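PDB 3RBT: glutathione transferase o1 from Bombyx mori, which is an Omega-class glutathione transferase that probably uses glutathione in transfer reactions and may reduce dehydroascorbate. Local coordinates for residues L60-P63 against E64-A68; I80-Q84 against G85-L89; Y37-R40 against V41-L45; P21-D25 against K26-Y30; E91-V94 against I95-L99. All coordinates share one frame; numbering follows the deposited sequence.

Contact 1: residues L60-P63 against E64-A68; sequences LRLP and EWFRA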
loop_
_atom_site.group_PDB
_atom_site.type_symbol
_atom_site.label_atom_id
_atom_site.label_comp_id
_atom_site.label_asym_id
_atom_site.label_seq_id
_atom_site.Cartn_x
_atom_site.Cartn_y
_atom_site.Cartn_z
ATOM N N LEU A 60 -0.344 13.047 24.049
ATOM C CA LEU A 60 -0.921 12.810 25.364
ATOM C C LEU A 60 -2.314 13.425 25.447
ATOM O O LEU A 60 -3.311 12.705 25.505
ATOM C CB LEU A 60 -0.005 13.364 26.466
ATOM C CG LEU A 60 1.492 13.015 26.388
ATOM C CD1 LEU A 60 2.328 14.073 27.098
ATOM C CD2 LEU A 60 1.803 11.618 26.931
ATOM N N ARG A 61 -2.376 14.755 25.432
ATOM C CA ARG A 61 -3.643 15.476 25.541
ATOM C C ARG A 61 -4.303 15.669 24.164
ATOM O O ARG A 61 -4.170 16.710 23.508
ATOM C CB ARG A 61 -3.458 16.786 26.324
ATOM C CG ARG A 61 -2.872 16.557 27.736
ATOM C CD ARG A 61 -2.756 17.824 28.574
ATOM N NE ARG A 61 -3.935 18.063 29.414
ATOM C CZ ARG A 61 -4.062 17.680 30.687
ATOM N NH1 ARG A 61 -3.084 17.026 31.309
ATOM N NH2 ARG A 61 -5.179 17.955 31.349
ATOM N N LEU A 62 -5.020 14.632 23.746
ATOM C CA LEU A 62 -5.649 14.559 22.440
ATOM C C LEU A 62 -7.118 15.020 22.488
ATOM O O LEU A 62 -7.868 14.621 23.386
ATOM C CB LEU A 62 -5.563 13.118 21.957
ATOM C CG LEU A 62 -5.144 12.878 20.518
ATOM C CD1 LEU A 62 -4.255 11.645 20.424
ATOM C CD2 LEU A 62 -6.385 12.739 19.661
ATOM N N PRO A 63 -7.540 15.863 21.523
ATOM C CA PRO A 63 -8.908 16.391 21.566
ATOM C C PRO A 63 -9.935 15.329 21.200
ATOM O O PRO A 63 -9.694 14.519 20.304
ATOM C CB PRO A 63 -8.897 17.507 20.512
ATOM C CG PRO A 63 -7.436 17.718 20.150
ATOM C CD PRO A 63 -6.779 16.404 20.385
ATOM N N GLU A 64 -11.064 15.348 21.901
ATOM C CA GLU A 64 -12.145 14.376 21.720
ATOM C C GLU A 64 -12.718 14.358 20.313
ATOM O O GLU A 64 -13.018 13.291 19.780
ATOM C CB GLU A 64 -13.265 14.616 22.745
ATOM C CG GLU A 64 -13.029 13.908 24.074
ATOM C CD GLU A 64 -14.179 14.053 25.064
ATOM O OE1 GLU A 64 -15.178 14.749 24.762
ATOM O OE2 GLU A 64 -14.073 13.468 26.163
ATOM N N TRP A 65 -12.871 15.540 19.722
ATOM C CA TRP A 65 -13.381 15.669 18.355
ATOM C C TRP A 65 -12.425 15.055 17.331
ATOM O O TRP A 65 -12.851 14.625 16.260
ATOM C CB TRP A 65 -13.679 17.132 18.011
ATOM C CG TRP A 65 -12.489 18.038 18.110
ATOM C CD1 TRP A 65 -12.169 18.854 19.156
ATOM C CD2 TRP A 65 -11.461 18.226 17.127
ATOM N NE1 TRP A 65 -11.008 19.539 18.890
ATOM C CE2 TRP A 65 -10.549 19.171 17.653
ATOM C CE3 TRP A 65 -11.218 17.684 15.852
ATOM C CZ2 TRP A 65 -9.412 19.589 16.953
ATOM C CZ3 TRP A 65 -10.082 18.100 15.155
ATOM C CH2 TRP A 65 -9.196 19.041 15.710
ATOM N N PHE A 66 -11.134 15.026 17.660
ATOM C CA PHE A 66 -10.145 14.394 16.795
ATOM C C PHE A 66 -10.286 12.876 16.845
ATOM O O PHE A 66 -10.398 12.241 15.800
ATOM C CB PHE A 66 -8.717 14.849 17.128
ATOM C CG PHE A 66 -7.674 14.342 16.160
ATOM C CD1 PHE A 66 -7.483 14.959 14.928
ATOM C CD2 PHE A 66 -6.882 13.248 16.482
ATOM C CE1 PHE A 66 -6.521 14.487 14.032
ATOM C CE2 PHE A 66 -5.913 12.775 15.600
ATOM C CZ PHE A 66 -5.737 13.390 14.370
ATOM N N ARG A 67 -10.306 12.307 18.052
ATOM C CA ARG A 67 -10.544 10.866 18.223
ATOM C C ARG A 67 -11.818 10.431 17.507
ATOM O O ARG A 67 -11.826 9.416 16.820
ATOM C CB ARG A 67 -10.612 10.467 19.704
ATOM C CG ARG A 67 -9.300 10.659 20.455
ATOM C CD ARG A 67 -9.397 10.248 21.913
ATOM N NE ARG A 67 -8.883 11.294 22.799
ATOM C CZ ARG A 67 -8.687 11.154 24.112
ATOM N NH1 ARG A 67 -8.951 9.998 24.716
ATOM N NH2 ARG A 67 -8.217 12.176 24.823
ATOM N N ALA A 68 -12.881 11.222 17.643
ATOM C CA ALA A 68 -14.158 10.906 17.005
ATOM C C ALA A 68 -14.065 10.784 15.482
ATOM O O ALA A 68 -14.706 9.913 14.897
ATOM C CB ALA A 68 -15.220 11.922 17.401
#
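Arg67 and Leu62 are joined by a straight hydrogen bond: NH2 of Arg67 donates to O of Leu62 at 2.9 Å with 171° at the hydrogen, and that oxygen lies in the guanidinium plane. A bend at chi3 (-130°) swings the guanidinium back onto the preceding loop. The second polar group is O of Pro63, which accepts from N of Arg67 at 3.2 Å and, weakly, from N of Phe66. These bonds start helix 64-69 of the thioredoxin-like N-terminal domain, with Pro63 as its N-cap residue. Among apolar groups, Leu62 CD2 meets the edge of the Phe66 ring, 3.3 Å from CD2 of Phe66. A CH-pi contact adds to this: CB of Pro63 lies 3.7 Å from the centroid of the Trp65 five-membered ring, over its face. Trp65 also packs on Pro19 and Pro20, and an alanine in its place would probably leave Pro63 CB without its aromatic cover and open a gap beside those two prolines.

Contact 2: residues I80-Q84 against G85-L89; sequences IPTDQ and GDRFL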
loop_
_atom_site.group_PDB
_atom_site.type_symbol
_atom_site.label_atom_id
_atom_site.label_comp_id
_atom_site.label_asym_id
_atom_site.label_seq_id
_atom_site.Cartn_x
_atom_site.Cartn_y
_atom_site.Cartn_z
ATOM N N ILE A 80 -8.888 18.232 3.901
ATOM C CA ILE A 80 -9.005 18.846 2.583
ATOM C C ILE A 80 -10.452 19.301 2.362
ATOM O O ILE A 80 -11.368 18.759 2.978
ATOM C CB ILE A 80 -8.561 17.863 1.458
ATOM C CG1 ILE A 80 -9.381 16.562 1.496
ATOM C CG2 ILE A 80 -7.063 17.531 1.575
ATOM C CD1 ILE A 80 -9.354 15.782 0.195
ATOM N N PRO A 81 -10.660 20.326 1.513
ATOM C CA PRO A 81 -12.036 20.650 1.132
ATOM C C PRO A 81 -12.535 19.629 0.124
ATOM O O PRO A 81 -11.755 19.155 -0.708
ATOM C CB PRO A 81 -11.919 22.026 0.465
ATOM C CG PRO A 81 -10.532 22.506 0.720
ATOM C CD PRO A 81 -9.689 21.310 1.005
ATOM N N THR A 82 -13.807 19.258 0.224
ATOM C CA THR A 82 -14.434 18.427 -0.797
ATOM C C THR A 82 -15.773 19.045 -1.178
ATOM O O THR A 82 -16.178 20.052 -0.590
ATOM C CB THR A 82 -14.642 16.954 -0.340
ATOM O OG1 THR A 82 -15.757 16.872 0.553
ATOM C CG2 THR A 82 -13.382 16.381 0.337
ATOM N N ASP A 83 -16.452 18.436 -2.151
ATOM C CA ASP A 83 -17.788 18.867 -2.581
ATOM C C ASP A 83 -18.821 18.772 -1.463
ATOM O O ASP A 83 -19.796 19.531 -1.443
ATOM C CB ASP A 83 -18.267 18.024 -3.765
ATOM C CG ASP A 83 -17.615 18.421 -5.073
ATOM O OD1 ASP A 83 -17.140 19.576 -5.195
ATOM O OD2 ASP A 83 -17.581 17.570 -5.991
ATOM N N GLN A 84 -18.598 17.830 -0.549
ATOM C CA GLN A 84 -19.526 17.534 0.529
ATOM C C GLN A 84 -19.032 18.055 1.885
ATOM O O GLN A 84 -19.615 17.747 2.927
ATOM C CB GLN A 84 -19.801 16.021 0.576
ATOM C CG GLN A 84 -20.742 15.523 -0.540
ATOM C CD GLN A 84 -20.959 14.008 -0.519
ATOM O OE1 GLN A 84 -20.026 13.231 -0.725
ATOM N NE2 GLN A 84 -22.201 13.589 -0.285
ATOM N N GLY A 85 -17.967 18.854 1.865
ATOM C CA GLY A 85 -17.417 19.440 3.086
ATOM C C GLY A 85 -16.004 18.972 3.390
ATOM O O GLY A 85 -15.445 18.133 2.675
ATOM N N ASP A 86 -15.428 19.507 4.466
ATOM C CA ASP A 86 -14.057 19.176 4.855
ATOM C C ASP A 86 -13.919 17.714 5.282
ATOM O O ASP A 86 -14.720 17.210 6.068
ATOM C CB ASP A 86 -13.576 20.104 5.965
ATOM C CG ASP A 86 -13.476 21.556 5.517
ATOM O OD1 ASP A 86 -13.785 21.869 4.340
ATOM O OD2 ASP A 86 -13.090 22.390 6.360
ATOM N N ARG A 87 -12.904 17.041 4.747
ATOM C CA ARG A 87 -12.705 15.619 5.009
ATOM C C ARG A 87 -11.289 15.291 5.456
ATOM O O ARG A 87 -10.309 15.881 4.980
ATOM C CB ARG A 87 -13.065 14.775 3.774
ATOM C CG ARG A 87 -14.547 14.780 3.387
ATOM C CD ARG A 87 -15.464 14.195 4.459
ATOM N NE ARG A 87 -16.866 14.360 4.083
ATOM C CZ ARG A 87 -17.673 15.314 4.551
ATOM N NH1 ARG A 87 -17.236 16.195 5.443
ATOM N NH2 ARG A 87 -18.933 15.387 4.134
ATOM N N PHE A 88 -11.203 14.334 6.370
ATOM C CA PHE A 88 -9.937 13.756 6.772
ATOM C C PHE A 88 -9.459 12.766 5.708
ATOM O O PHE A 88 -10.239 11.962 5.192
ATOM C CB PHE A 88 -10.098 13.030 8.110
ATOM C CG PHE A 88 -10.003 13.921 9.329
ATOM C CD1 PHE A 88 -9.700 13.358 10.576
ATOM C CD2 PHE A 88 -10.207 15.297 9.247
ATOM C CE1 PHE A 88 -9.618 14.145 11.722
ATOM C CE2 PHE A 88 -10.115 16.096 10.380
ATOM C CZ PHE A 88 -9.825 15.520 11.628
ATOM N N LEU A 89 -8.180 12.856 5.363
ATOM C CA LEU A 89 -7.515 11.843 4.548
ATOM C C LEU A 89 -6.411 11.216 5.379
ATOM O O LEU A 89 -5.651 11.929 6.033
ATOM C CB LEU A 89 -6.924 12.445 3.272
ATOM C CG LEU A 89 -7.769 12.455 1.988
ATOM C CD1 LEU A 89 -6.930 12.955 0.801
ATOM C CD2 LEU A 89 -8.310 11.083 1.681
HETATM O O HOH W 1 -15.205 21.619 2.035
#
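A beta hairpin connects the antiparallel strands 77-80 and 87-89, and its last regular pair is Ile80 with Arg87, of the hydrogen-bonded kind. N of Arg87 donates to O of Ile80 at 2.9 Å, and N of Ile80 returns a bond to O of Arg87 at 3.0 Å. Beyond this pair the chain reverses through a type I turn from Thr82 to Gly85, closed by a weak bond from N of Gly85 to O of Thr82. Thr82 holds the turn: with OG1 set between its own N and carbonyl carbon (chi1 76°), the hydroxyl accepts from N of Gln84 at 3.2 Å, an ST turn. Gly85 has a positive phi of 116°, at which a side chain would collide with O of Gln84. The hairpin forms the edge of the thioredoxin-like sheet, strand 87-89 being outermost within the chain. Thr82 CG2 meets CG of Arg87 at 3.6 Å, while NH1 of Arg87 folds back to O of Asp86. A water bridges O of Thr82 and OD1 of Asp86; OD2 of Asp86 bonds to N of Leu23. Deeper in, Ile80 CD1 touches Leu89 CD1 at 3.8 Å, and Tyr114 of the second subunit packs on Ile80, Thr82 and Arg87.

Contact 3: residues Y37-R40 against V41-L45; sequences YGHR and VLLVL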
loop_
_atom_site.group_PDB
_atom_site.type_symbol
_atom_site.label_atom_id
_atom_site.label_comp_id
_atom_site.label_asym_id
_atom_site.label_seq_id
_atom_site.Cartn_x
_atom_site.Cartn_y
_atom_site.Cartn_z
ATOM N N TYR A 37 6.187 10.185 9.303
ATOM C CA TYR A 37 5.070 10.057 8.350
ATOM C C TYR A 37 4.467 11.419 8.014
ATOM O O TYR A 37 4.092 11.679 6.858
ATOM C CB TYR A 37 4.004 9.098 8.878
ATOM C CG TYR A 37 4.478 7.653 8.957
ATOM C CD1 TYR A 37 4.535 6.850 7.812
ATOM C CD2 TYR A 37 4.904 7.107 10.175
ATOM C CE1 TYR A 37 4.987 5.516 7.881
ATOM C CE2 TYR A 37 5.346 5.777 10.257
ATOM C CZ TYR A 37 5.386 4.995 9.108
ATOM O OH TYR A 37 5.831 3.702 9.198
ATOM N N GLY A 38 4.405 12.301 9.017
ATOM C CA GLY A 38 4.043 13.697 8.795
ATOM C C GLY A 38 5.120 14.457 8.035
ATOM O O GLY A 38 4.810 15.280 7.185
ATOM N N HIS A 39 6.384 14.186 8.355
ATOM C CA HIS A 39 7.543 14.782 7.661
ATOM C C HIS A 39 7.442 14.523 6.148
ATOM O O HIS A 39 7.605 15.442 5.336
ATOM C CB HIS A 39 8.840 14.199 8.230
ATOM C CG HIS A 39 10.090 14.925 7.815
ATOM N ND1 HIS A 39 11.318 14.662 8.386
ATOM C CD2 HIS A 39 10.302 15.907 6.902
ATOM C CE1 HIS A 39 12.235 15.433 7.828
ATOM N NE2 HIS A 39 11.643 16.202 6.929
ATOM N N ARG A 40 7.153 13.273 5.793
ATOM C CA ARG A 40 6.799 12.858 4.436
ATOM C C ARG A 40 5.793 13.757 3.738
ATOM O O ARG A 40 6.024 14.211 2.616
ATOM C CB ARG A 40 6.170 11.469 4.482
ATOM C CG ARG A 40 7.053 10.360 4.088
ATOM C CD ARG A 40 6.217 9.094 3.914
ATOM N NE ARG A 40 7.090 7.989 3.544
ATOM C CZ ARG A 40 6.761 6.708 3.573
ATOM N NH1 ARG A 40 5.553 6.328 3.963
ATOM N NH2 ARG A 40 7.663 5.811 3.205
ATOM N N VAL A 41 4.651 13.961 4.391
ATOM C CA VAL A 41 3.587 14.770 3.832
ATOM C C VAL A 41 3.999 16.247 3.766
ATOM O O VAL A 41 3.663 16.935 2.804
ATOM C CB VAL A 41 2.254 14.584 4.604
ATOM C CG1 VAL A 41 1.150 15.437 3.980
ATOM C CG2 VAL A 41 1.841 13.100 4.604
ATOM N N LEU A 42 4.728 16.731 4.771
ATOM C CA LEU A 42 5.258 18.104 4.721
ATOM C C LEU A 42 6.174 18.329 3.509
ATOM O O LEU A 42 6.100 19.366 2.861
ATOM C CB LEU A 42 5.985 18.489 6.023
ATOM C CG LEU A 42 5.108 18.701 7.266
ATOM C CD1 LEU A 42 5.963 18.773 8.539
ATOM C CD2 LEU A 42 4.239 19.958 7.123
ATOM N N LEU A 43 7.033 17.357 3.220
ATOM C CA LEU A 43 7.933 17.434 2.059
ATOM C C LEU A 43 7.181 17.551 0.726
ATOM O O LEU A 43 7.510 18.399 -0.109
ATOM C CB LEU A 43 8.867 16.220 2.021
ATOM C CG LEU A 43 9.888 16.119 3.157
ATOM C CD1 LEU A 43 10.666 14.785 3.081
ATOM C CD2 LEU A 43 10.824 17.337 3.230
ATOM N N VAL A 44 6.172 16.696 0.549
ATOM C CA VAL A 44 5.356 16.667 -0.671
ATOM C C VAL A 44 4.569 17.962 -0.860
ATOM O O VAL A 44 4.610 18.566 -1.939
ATOM C CB VAL A 44 4.440 15.410 -0.701
ATOM C CG1 VAL A 44 3.451 15.460 -1.879
ATOM C CG2 VAL A 44 5.306 14.158 -0.786
ATOM N N LEU A 45 3.875 18.401 0.187
ATOM C CA LEU A 45 3.149 19.680 0.156
ATOM C C LEU A 45 4.037 20.832 -0.293
ATOM O O LEU A 45 3.635 21.676 -1.109
ATOM C CB LEU A 45 2.586 20.007 1.537
ATOM C CG LEU A 45 1.352 19.235 2.012
ATOM C CD1 LEU A 45 1.301 19.276 3.525
ATOM C CD2 LEU A 45 0.071 19.824 1.402
#
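Successive turns of one buried helix meet here, His39 over Leu43 and Gly38 over Leu42, in helix 36-47 of the beta-alpha-beta unit that opens the thioredoxin-like domain with strands 27-31 and 52-56. The evidence is the i to i+4 backbone pattern: N of Leu42 bonds to O of Gly38 at 2.8 Å, N of Leu43 to O of His39 at 2.9 Å and N of Val44 to O of Arg40 at 3.2 Å, whereas the bond from Val41 to Tyr37 is weak. Side chains add little along the helix, because most turn outward to other elements. Leu42 and Val41 pack on Leu29 of the sheet, and Val41 and Val44 also meet Ile95 and Cys96 of helix 92-102. Arg40 runs extended from CG to NE; NE bonds to O of Met178 in helix 174-186 of the C-terminal domain, and NH1 to OG of Ser92 at the start of helix 92-102, so the buried guanidinium is held from both domains. CG of His39 is anti to the backbone N (chi1 -168°), and ND1 bonds to NH1 of Arg185. On the other side of the ring, CD2 of His39 approaches Leu43 obliquely, 3.8 Å from its CG.

Contact 4: residues P21-D25 against K26-Y30; sequences PALTD and KLRLY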
loop_
_atom_site.group_PDB
_atom_site.type_symbol
_atom_site.label_atom_id
_atom_site.label_comp_id
_atom_site.label_asym_id
_atom_site.label_seq_id
_atom_site.Cartn_x
_atom_site.Cartn_y
_atom_site.Cartn_z
ATOM N N PRO A 21 -11.424 26.254 12.555
ATOM C CA PRO A 21 -12.556 26.584 11.690
ATOM C C PRO A 21 -12.553 25.763 10.401
ATOM O O PRO A 21 -11.601 25.017 10.137
ATOM C CB PRO A 21 -12.322 28.064 11.371
ATOM C CG PRO A 21 -10.846 28.220 11.436
ATOM C CD PRO A 21 -10.402 27.319 12.547
ATOM N N ALA A 22 -13.618 25.901 9.614
ATOM C CA ALA A 22 -13.696 25.299 8.288
ATOM C C ALA A 22 -12.543 25.781 7.409
ATOM O O ALA A 22 -12.093 26.923 7.537
ATOM C CB ALA A 22 -15.040 25.636 7.641
ATOM N N LEU A 23 -12.064 24.914 6.522
ATOM C CA LEU A 23 -10.969 25.275 5.619
ATOM C C LEU A 23 -11.386 26.352 4.630
ATOM O O LEU A 23 -12.548 26.423 4.224
ATOM C CB LEU A 23 -10.471 24.055 4.846
ATOM C CG LEU A 23 -9.837 22.924 5.654
ATOM C CD1 LEU A 23 -9.738 21.702 4.763
ATOM C CD2 LEU A 23 -8.477 23.330 6.220
ATOM N N THR A 24 -10.434 27.196 4.257
ATOM C CA THR A 24 -10.662 28.154 3.190
ATOM C C THR A 24 -9.710 27.868 2.033
ATOM O O THR A 24 -9.995 27.019 1.192
ATOM C CB THR A 24 -10.548 29.621 3.675
ATOM O OG1 THR A 24 -9.273 29.828 4.299
ATOM C CG2 THR A 24 -11.658 29.943 4.672
ATOM N N ASP A 25 -8.568 28.548 2.022
ATOM C CA ASP A 25 -7.642 28.504 0.891
ATOM C C ASP A 25 -6.453 27.575 1.124
ATOM O O ASP A 25 -5.675 27.320 0.196
ATOM C CB ASP A 25 -7.147 29.925 0.570
ATOM C CG ASP A 25 -6.270 30.504 1.678
ATOM O OD1 ASP A 25 -6.637 30.380 2.869
ATOM O OD2 ASP A 25 -5.206 31.084 1.359
ATOM N N LYS A 26 -6.309 27.081 2.355
ATOM C CA LYS A 26 -5.185 26.214 2.723
ATOM C C LYS A 26 -5.643 24.817 3.112
ATOM O O LYS A 26 -6.730 24.633 3.670
ATOM C CB LYS A 26 -4.375 26.819 3.881
ATOM C CG LYS A 26 -3.850 28.232 3.623
ATOM C CD LYS A 26 -2.942 28.744 4.750
ATOM C CE LYS A 26 -3.707 29.074 6.029
ATOM N NZ LYS A 26 -4.804 30.100 5.854
ATOM N N LEU A 27 -4.808 23.829 2.813
ATOM C CA LEU A 27 -5.010 22.481 3.310
ATOM C C LEU A 27 -4.489 22.434 4.741
ATOM O O LEU A 27 -3.704 23.290 5.142
ATOM C CB LEU A 27 -4.277 21.481 2.416
ATOM C CG LEU A 27 -5.019 20.760 1.278
ATOM C CD1 LEU A 27 -6.094 21.591 0.566
ATOM C CD2 LEU A 27 -4.016 20.183 0.276
ATOM N N ARG A 28 -4.940 21.457 5.518
ATOM C CA ARG A 28 -4.571 21.387 6.932
ATOM C C ARG A 28 -3.973 20.034 7.286
ATOM O O ARG A 28 -4.625 19.001 7.125
ATOM C CB ARG A 28 -5.795 21.655 7.808
ATOM C CG ARG A 28 -5.508 21.741 9.309
ATOM C CD ARG A 28 -6.797 22.040 10.073
ATOM N NE ARG A 28 -7.279 23.404 9.843
ATOM C CZ ARG A 28 -8.561 23.762 9.788
ATOM N NH1 ARG A 28 -9.530 22.865 9.927
ATOM N NH2 ARG A 28 -8.879 25.034 9.584
ATOM N N LEU A 29 -2.739 20.046 7.779
ATOM C CA LEU A 29 -2.104 18.831 8.257
ATOM C C LEU A 29 -2.120 18.749 9.782
ATOM O O LEU A 29 -1.600 19.642 10.472
ATOM C CB LEU A 29 -0.667 18.717 7.728
ATOM C CG LEU A 29 0.025 17.357 7.945
ATOM C CD1 LEU A 29 -0.608 16.256 7.094
ATOM C CD2 LEU A 29 1.532 17.442 7.686
ATOM N N TYR A 30 -2.740 17.686 10.290
ATOM C CA TYR A 30 -2.637 17.299 11.693
ATOM C C TYR A 30 -1.425 16.381 11.842
ATOM O O TYR A 30 -1.367 15.299 11.252
ATOM C CB TYR A 30 -3.906 16.586 12.166
ATOM C CG TYR A 30 -5.159 17.439 12.159
ATOM C CD1 TYR A 30 -5.951 17.524 11.019
ATOM C CD2 TYR A 30 -5.567 18.135 13.298
ATOM C CE1 TYR A 30 -7.109 18.300 10.999
ATOM C CE2 TYR A 30 -6.724 18.922 13.287
ATOM C CZ TYR A 30 -7.493 18.985 12.128
ATOM O OH TYR A 30 -8.644 19.739 12.074
#
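The lead-in to the first strand of the sheet, 27-31, folds back beside that strand, and Arg28 ties the two together through the carbonyl of Pro21. The guanidinium takes this oxygen end-on with two nitrogens: NH2 of Arg28 lies 2.8 Å from O of Pro21, and NH1 of Arg28 lies 3.0 Å from the same atom. The oxygen is close to the guanidinium plane, and the angles at hydrogen, 147° and 136°, are those of a shared acceptor. A bend at chi3 (-70°) brings the group round to the loop. Over one face of it sits Leu23, whose CD2 is 3.6 Å above the centre of the plane; the same methyl touches CB of Arg28 at 3.5 Å. Just before the strand, OG1 of Thr24 donates to OD1 of Asp25, which also forms a salt bridge with NZ of Lys26 at 3.5 Å. Glu53 of strand 52-56 forms a salt bridge with NE of Arg28 and Glu79 of strand 77-80 one with NH1; Lys51, just before strand 52-56, pairs with OD2 of Asp25. Strand 27-31 thus runs between 52-56 and 77-80, with Leu29 facing helix 36-47.

Contact 5: residues E91-V94 against I95-L99; sequences ESVV and ICDYL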
loop_
_atom_site.group_PDB
_atom_site.type_symbol
_atom_site.label_atom_id
_atom_site.label_comp_id
_atom_site.label_asym_id
_atom_site.label_seq_id
_atom_site.Cartn_x
_atom_site.Cartn_y
_atom_site.Cartn_z
ATOM N N GLU A 91 -3.293 7.959 5.986
ATOM C CA GLU A 91 -2.212 7.130 5.424
ATOM C C GLU A 91 -1.290 7.910 4.482
ATOM O O GLU A 91 -1.724 8.370 3.417
ATOM C CB GLU A 91 -2.759 5.855 4.766
ATOM C CG GLU A 91 -3.463 4.910 5.737
ATOM C CD GLU A 91 -3.682 3.524 5.169
ATOM O OE1 GLU A 91 -3.011 3.172 4.172
ATOM O OE2 GLU A 91 -4.530 2.772 5.726
ATOM N N SER A 92 -0.022 8.054 4.882
ATOM C CA SER A 92 0.909 8.998 4.233
ATOM C C SER A 92 1.086 8.758 2.734
ATOM O O SER A 92 1.168 9.706 1.963
ATOM C CB SER A 92 2.286 8.998 4.928
ATOM O OG SER A 92 2.943 7.751 4.757
ATOM N N VAL A 93 1.141 7.489 2.336
ATOM C CA VAL A 93 1.213 7.122 0.921
ATOM C C VAL A 93 -0.026 7.583 0.151
ATOM O O VAL A 93 0.090 8.204 -0.901
ATOM C CB VAL A 93 1.396 5.597 0.728
ATOM C CG1 VAL A 93 1.454 5.257 -0.767
ATOM C CG2 VAL A 93 2.666 5.121 1.430
ATOM N N VAL A 94 -1.207 7.277 0.678
ATOM C CA VAL A 94 -2.461 7.678 0.034
ATOM C C VAL A 94 -2.565 9.210 -0.043
ATOM O O VAL A 94 -2.971 9.775 -1.078
ATOM C CB VAL A 94 -3.674 7.072 0.768
ATOM C CG1 VAL A 94 -4.977 7.564 0.171
ATOM C CG2 VAL A 94 -3.609 5.551 0.708
ATOM N N ILE A 95 -2.159 9.862 1.046
ATOM C CA ILE A 95 -2.168 11.327 1.153
ATOM C C ILE A 95 -1.272 11.968 0.097
ATOM O O ILE A 95 -1.699 12.871 -0.620
ATOM C CB ILE A 95 -1.749 11.800 2.570
ATOM C CG1 ILE A 95 -2.901 11.563 3.566
ATOM C CG2 ILE A 95 -1.397 13.263 2.550
ATOM C CD1 ILE A 95 -2.494 11.610 5.066
ATOM N N CYS A 96 -0.040 11.480 -0.005
ATOM C CA CYS A 96 0.925 12.050 -0.921
ATOM C C CYS A 96 0.532 11.792 -2.369
ATOM O O CYS A 96 0.738 12.661 -3.214
ATOM C CB CYS A 96 2.329 11.503 -0.636
ATOM S SG CYS A 96 3.063 12.106 0.920
ATOM N N ASP A 97 -0.028 10.609 -2.642
ATOM C CA ASP A 97 -0.500 10.261 -3.985
ATOM C C ASP A 97 -1.728 11.084 -4.378
ATOM O O ASP A 97 -1.834 11.535 -5.526
ATOM C CB ASP A 97 -0.777 8.751 -4.123
ATOM C CG ASP A 97 0.515 7.913 -4.134
ATOM O OD1 ASP A 97 1.619 8.488 -4.252
ATOM O OD2 ASP A 97 0.425 6.674 -4.046
ATOM N N TYR A 98 -2.624 11.299 -3.413
ATOM C CA TYR A 98 -3.759 12.204 -3.609
ATOM C C TYR A 98 -3.254 13.575 -4.067
ATOM O O TYR A 98 -3.722 14.107 -5.061
ATOM C CB TYR A 98 -4.601 12.354 -2.328
ATOM C CG TYR A 98 -5.535 13.531 -2.426
ATOM C CD1 TYR A 98 -6.715 13.440 -3.162
ATOM C CD2 TYR A 98 -5.210 14.757 -1.844
ATOM C CE1 TYR A 98 -7.565 14.529 -3.286
ATOM C CE2 TYR A 98 -6.058 15.853 -1.969
ATOM C CZ TYR A 98 -7.226 15.734 -2.692
ATOM O OH TYR A 98 -8.075 16.818 -2.827
ATOM N N LEU A 99 -2.291 14.125 -3.332
ATOM C CA LEU A 99 -1.719 15.437 -3.635
ATOM C C LEU A 99 -1.079 15.482 -5.014
ATOM O O LEU A 99 -1.226 16.471 -5.727
ATOM C CB LEU A 99 -0.695 15.847 -2.570
ATOM C CG LEU A 99 -1.270 16.033 -1.153
ATOM C CD1 LEU A 99 -0.150 16.251 -0.144
ATOM C CD2 LEU A 99 -2.270 17.202 -1.136
#
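Ile95 leaves the helix backbone beside the carbonyl of Glu91, one turn earlier. Its CB lies 3.5 Å from O of Glu91 and 3.6 Å from O of Ser92; CG1, anti to the carbonyl carbon (chi1 -75°), comes to 3.4 Å from O of Glu91, and CD1 at the tip ends 3.8 Å from N of Glu91. Beyond the helix the side chain packs on Val41 of helix 36-47 and on Leu78 and Leu89 of the sheet. A valine here, having no CD1, would probably open a gap between the start of the helix and Leu89. This is the first turn of helix 92-102 in the thioredoxin-like domain, with Glu91 as its N-cap residue. N of Ile95 bonds to O of Glu91 at 2.8 Å and N of Cys96 to O of Ser92 at 2.9 Å. Val93 and Asp97 lie side by side, CG1 of Val93 3.7 Å from OD2 of Asp97. That carboxylate forms a salt bridge with Arg120 of the second subunit and, through OD1, bonds to His109.

Contacts 3 and 5 are the buried pair, turns of helices 36-47 and 92-102 that pack against each other, with Arg40 of one reaching Ser92 of the other. Their bonds are mostly backbone ones, and their side chains serve neighbouring elements. Contacts 1, 2 and 4 lie farther out and are only partly buried; there side chains do more of the bonding, through guanidinium-to-carbonyl bonds in contacts 1 and 4 and a threonine hydroxyl in contact 2. Contacts 2 and 4 share the sheet, and Tyr30 links contact 4 to Trp65 and Phe66 of contact 1. Only contacts 2 and 5 meet the second subunit, the first by packing, the second also through a salt bridge.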